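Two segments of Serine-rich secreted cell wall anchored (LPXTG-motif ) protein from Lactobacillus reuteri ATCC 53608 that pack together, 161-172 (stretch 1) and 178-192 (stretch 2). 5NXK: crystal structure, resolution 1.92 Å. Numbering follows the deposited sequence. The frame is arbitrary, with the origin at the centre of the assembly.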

# COMPACT_ATOMS: atom_id res chain seq x y z
N THR A 161 -3.19 1.97 9.88
CA THR A 161 -3.08 1.10 8.73
C THR A 161 -1.64 0.95 8.26
O THR A 161 -0.84 1.85 8.43
N ALA A 162 -1.33 -0.20 7.65
CA ALA A 162 -0.00 -0.45 7.08
C ALA A 162 0.19 0.25 5.74
O ALA A 162 1.30 0.64 5.39
N LEU A 163 -0.89 0.38 4.97
CA LEU A 163 -0.82 0.98 3.64
C LEU A 163 -2.00 1.92 3.45
O LEU A 163 -3.16 1.49 3.54
N TYR A 164 -1.72 3.19 3.18
CA TYR A 164 -2.79 4.17 3.00
C TYR A 164 -2.62 4.76 1.61
O TYR A 164 -2.05 5.84 1.42
N VAL A 165 -3.14 4.02 0.63
CA VAL A 165 -2.93 4.32 -0.78
C VAL A 165 -4.30 4.63 -1.36
O VAL A 165 -5.19 3.78 -1.35
N SER A 166 -4.47 5.84 -1.87
CA SER A 166 -5.81 6.31 -2.13
C SER A 166 -6.59 5.47 -3.15
O SER A 166 -7.75 5.12 -2.91
N ASN A 167 -5.97 5.15 -4.28
CA ASN A 167 -6.77 4.65 -5.41
C ASN A 167 -6.55 3.22 -5.87
O ASN A 167 -7.51 2.56 -6.28
N ALA A 168 -5.31 2.76 -5.87
CA ALA A 168 -5.10 1.40 -6.35
C ALA A 168 -3.92 0.69 -5.73
O ALA A 168 -2.84 1.27 -5.61
N ILE A 169 -4.12 -0.55 -5.32
CA ILE A 169 -2.99 -1.43 -5.01
C ILE A 169 -3.12 -2.64 -5.92
O ILE A 169 -4.11 -3.37 -5.87
N ASN A 170 -2.13 -2.84 -6.78
CA ASN A 170 -2.20 -3.91 -7.76
C ASN A 170 -1.13 -4.94 -7.47
O ASN A 170 0.05 -4.62 -7.49
N ILE A 171 -1.52 -6.18 -7.24
CA ILE A 171 -0.57 -7.28 -7.13
C ILE A 171 -0.38 -7.81 -8.54
O ILE A 171 -1.32 -8.30 -9.16
N ALA A 172 0.83 -7.67 -9.07
CA ALA A 172 1.05 -7.97 -10.47
C ALA A 172 0.84 -9.44 -10.78
O ALA A 172 0.96 -10.28 -9.89
N VAL A 178 3.29 -10.93 0.20
CA VAL A 178 2.98 -11.29 1.57
C VAL A 178 2.93 -10.02 2.40
O VAL A 178 3.79 -9.16 2.25
N LEU A 179 1.91 -9.85 3.23
CA LEU A 179 1.91 -8.73 4.15
C LEU A 179 1.72 -9.27 5.56
O LEU A 179 0.71 -9.90 5.86
N ASN A 180 2.71 -8.99 6.41
CA ASN A 180 2.72 -9.41 7.80
C ASN A 180 2.44 -8.22 8.68
O ASN A 180 3.12 -7.22 8.60
N ASN A 181 1.40 -8.30 9.50
CA ASN A 181 1.03 -7.13 10.28
C ASN A 181 1.00 -7.45 11.77
O ASN A 181 0.20 -8.27 12.23
N SER A 182 1.90 -6.82 12.51
CA SER A 182 1.89 -6.94 13.96
C SER A 182 1.88 -5.55 14.60
O SER A 182 2.35 -5.38 15.72
N ALA A 183 1.36 -4.56 13.88
CA ALA A 183 1.50 -3.18 14.32
C ALA A 183 0.27 -2.31 14.11
O ALA A 183 0.02 -1.38 14.88
N THR A 184 -0.50 -2.59 13.06
CA THR A 184 -1.60 -1.69 12.71
C THR A 184 -2.94 -2.41 12.55
O THR A 184 -2.99 -3.64 12.41
N ASP A 185 -4.03 -1.64 12.59
CA ASP A 185 -5.37 -2.21 12.59
C ASP A 185 -5.80 -2.70 11.22
O ASP A 185 -6.69 -3.56 11.10
N ILE A 186 -5.23 -2.11 10.17
CA ILE A 186 -5.69 -2.38 8.81
C ILE A 186 -4.47 -2.70 7.93
O ILE A 186 -3.46 -2.02 8.04
N ASP A 187 -4.56 -3.73 7.08
CA ASP A 187 -3.44 -4.05 6.19
C ASP A 187 -3.40 -3.11 4.98
O ASP A 187 -2.34 -2.60 4.62
N MET A 188 -4.55 -2.89 4.34
CA MET A 188 -4.63 -1.99 3.18
C MET A 188 -5.83 -1.08 3.34
O MET A 188 -6.96 -1.56 3.39
N TRP A 189 -5.60 0.23 3.40
CA TRP A 189 -6.69 1.18 3.51
C TRP A 189 -6.65 2.10 2.31
O TRP A 189 -5.73 2.90 2.17
N LEU A 190 -7.65 1.97 1.44
CA LEU A 190 -7.74 2.79 0.24
C LEU A 190 -8.95 3.68 0.40
O LEU A 190 -10.08 3.20 0.47
N LEU A 191 -8.69 4.98 0.49
CA LEU A 191 -9.73 5.97 0.77
C LEU A 191 -9.63 7.12 -0.23
O LEU A 191 -8.53 7.55 -0.58
N THR A 192 -10.76 7.62 -0.70
CA THR A 192 -10.75 8.89 -1.43
C THR A 192 -11.59 9.89 -0.66
O THR A 192 -12.56 9.54 -0.02

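Backbone polar groups hold the two stretches in register, and the side chains fill the space around them. Ala162 N donates to Ile186 O (2.8 Å, N-H...O angle 161°) and Trp189 N to Leu163 O (2.7 Å, 166°), both nearly straight. Val165 N reaches Trp189 O at 3.2 Å, but the 134° angle makes this bond weak; Tyr164 CA also approaches that oxygen, at 3.3 Å.

Two hydroxyls work at the interface. Ser166, chi1 t, has its CA-to-CB bond directed away overall, yet its OG donates to Leu191 O at 2.7 Å, satisfying a main-chain acceptor. Thr161, also t, sets OG1 3.2 Å from Ile186 O and 3.1 Å from Leu163 O; its single proton can serve one of them at a time, and the geometry does not choose.

Asn181 (t) organises the turn within stretch 2. Its OD1 accepts from Ala183 N (2.9 Å) and Thr184 N (2.8 Å), while ND2 donates to Asp187 OD1 and Thr184 OG1, both at 2.8 Å. Thr184 (p) points toward stretch 1, but the 3.2 Å approach of its OG1 to Ala162 N has a poor angle and is not a hydrogen bond.

The aromatic pair is edge-to-face: Tyr164 (t) directs its ring edge at the face of Trp189 (t), with planes at 84° and the five-membered ring centroid 5.4 Å from that of Tyr164. Trp189 NE1 is satisfied elsewhere in the structure.

Apolar packing continues through residues in the m rotamer. Leu163 CD1 lies 3.8 Å from CD1 of Leu179 (t) and 3.9 Å from Met188 CG, which also meets Ile169 CD1 at 3.8 Å. Ile169 points toward stretch 2, and its CG1 is 4.0 Å from Leu190 CD2. Farther along, Ile171 CD1 approaches Met188 CE at 4.3 Å.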

# COMPACT_ATOMS: atom_id res chain seq x y z
CB THR A 161 -3.94 1.63 7.55
OG1 THR A 161 -3.89 0.71 6.45
CG2 THR A 161 -3.46 3.02 7.09
CB ALA A 162 0.22 -1.93 6.91
CB LEU A 163 -0.83 -0.10 2.55
CG LEU A 163 0.35 -1.08 2.47
CD1 LEU A 163 0.06 -2.21 1.49
CD2 LEU A 163 1.65 -0.36 2.08
CB TYR A 164 -2.72 5.25 4.09
CG TYR A 164 -3.91 6.16 4.21
CD1 TYR A 164 -5.12 5.69 4.70
CD2 TYR A 164 -3.81 7.52 3.89
CE1 TYR A 164 -6.21 6.52 4.85
CE2 TYR A 164 -4.90 8.38 4.04
CZ TYR A 164 -6.09 7.86 4.52
OH TYR A 164 -7.19 8.68 4.68
CB VAL A 165 -2.30 3.13 -1.52
CG1 VAL A 165 -2.17 3.44 -3.02
CG2 VAL A 165 -0.94 2.77 -0.91
CB SER A 166 -5.76 7.77 -2.61
OG SER A 166 -7.07 8.30 -2.69
CB ASN A 167 -6.57 5.56 -6.62
CG ASN A 167 -6.90 6.99 -6.30
OD1 ASN A 167 -5.99 7.81 -6.18
ND2 ASN A 167 -8.18 7.29 -6.11
CB ALA A 168 -4.97 1.40 -7.87
CB ILE A 169 -2.97 -1.84 -3.53
CG1 ILE A 169 -2.81 -0.60 -2.64
CG2 ILE A 169 -1.83 -2.80 -3.24
CD1 ILE A 169 -2.93 -0.94 -1.17
CB ASN A 170 -2.00 -3.37 -9.19
CG ASN A 170 -3.02 -2.31 -9.56
OD1 ASN A 170 -4.22 -2.51 -9.43
ND2 ASN A 170 -2.52 -1.16 -10.03
CB ILE A 171 -1.04 -8.40 -6.17
CG1 ILE A 171 -0.94 -7.96 -4.71
CG2 ILE A 171 -0.16 -9.63 -6.32
CD1 ILE A 171 -1.83 -6.82 -4.29
CB ALA A 172 2.46 -7.57 -10.87
CB VAL A 178 4.03 -12.27 2.15
CG1 VAL A 178 3.75 -12.53 3.62
CG2 VAL A 178 4.05 -13.59 1.36
CB LEU A 179 0.83 -7.71 3.79
CG LEU A 179 0.82 -6.36 4.52
CD1 LEU A 179 0.07 -5.32 3.67
CD2 LEU A 179 0.25 -6.43 5.94
CB ASN A 180 4.08 -10.03 8.14
CG ASN A 180 4.41 -11.22 7.27
OD1 ASN A 180 3.61 -12.15 7.14
ND2 ASN A 180 5.58 -11.19 6.64
CB ASN A 181 -0.32 -6.57 9.82
CG ASN A 181 -0.59 -5.16 10.32
OD1 ASN A 181 0.05 -4.68 11.25
ND2 ASN A 181 -1.54 -4.48 9.69
CB SER A 182 3.09 -7.76 14.44
OG SER A 182 4.30 -7.19 13.97
CB ALA A 183 2.68 -2.54 13.59
CB THR A 184 -1.26 -0.92 11.42
OG1 THR A 184 -0.89 -1.84 10.38
CG2 THR A 184 -0.06 0.04 11.67
CB ASP A 185 -6.40 -1.19 13.08
CG ASP A 185 -6.11 -0.70 14.49
OD1 ASP A 185 -5.71 -1.52 15.35
OD2 ASP A 185 -6.33 0.51 14.76
CB ILE A 186 -6.49 -1.17 8.24
CG1 ILE A 186 -7.66 -0.83 9.17
CG2 ILE A 186 -6.99 -1.46 6.83
CD1 ILE A 186 -8.40 0.45 8.77
CB ASP A 187 -3.52 -5.50 5.69
CG ASP A 187 -3.41 -6.54 6.83
OD1 ASP A 187 -2.90 -6.21 7.92
OD2 ASP A 187 -3.83 -7.70 6.61
CB MET A 188 -4.78 -2.77 1.88
CG MET A 188 -3.59 -3.63 1.49
SD MET A 188 -3.98 -4.59 -0.01
CE MET A 188 -2.40 -5.37 -0.33
CB TRP A 189 -6.59 2.00 4.81
CG TRP A 189 -7.83 2.77 5.13
CD1 TRP A 189 -8.95 2.89 4.36
CD2 TRP A 189 -8.10 3.50 6.34
NE1 TRP A 189 -9.89 3.65 5.00
CE2 TRP A 189 -9.40 4.04 6.22
CE3 TRP A 189 -7.37 3.76 7.51
CZ2 TRP A 189 -9.98 4.82 7.22
CZ3 TRP A 189 -7.96 4.53 8.50
CH2 TRP A 189 -9.25 5.05 8.35
CB LEU A 190 -7.85 1.94 -1.02
CG LEU A 190 -6.70 0.97 -1.35
CD1 LEU A 190 -6.85 -0.37 -0.62
CD2 LEU A 190 -6.55 0.76 -2.86
CB LEU A 191 -9.58 6.50 2.21
CG LEU A 191 -10.56 7.54 2.76
CD1 LEU A 191 -10.81 7.31 4.27
CD2 LEU A 191 -10.05 8.98 2.51
CB THR A 192 -11.29 8.75 -2.88
OG1 THR A 192 -12.71 8.52 -2.84
CG2 THR A 192 -10.62 7.57 -3.60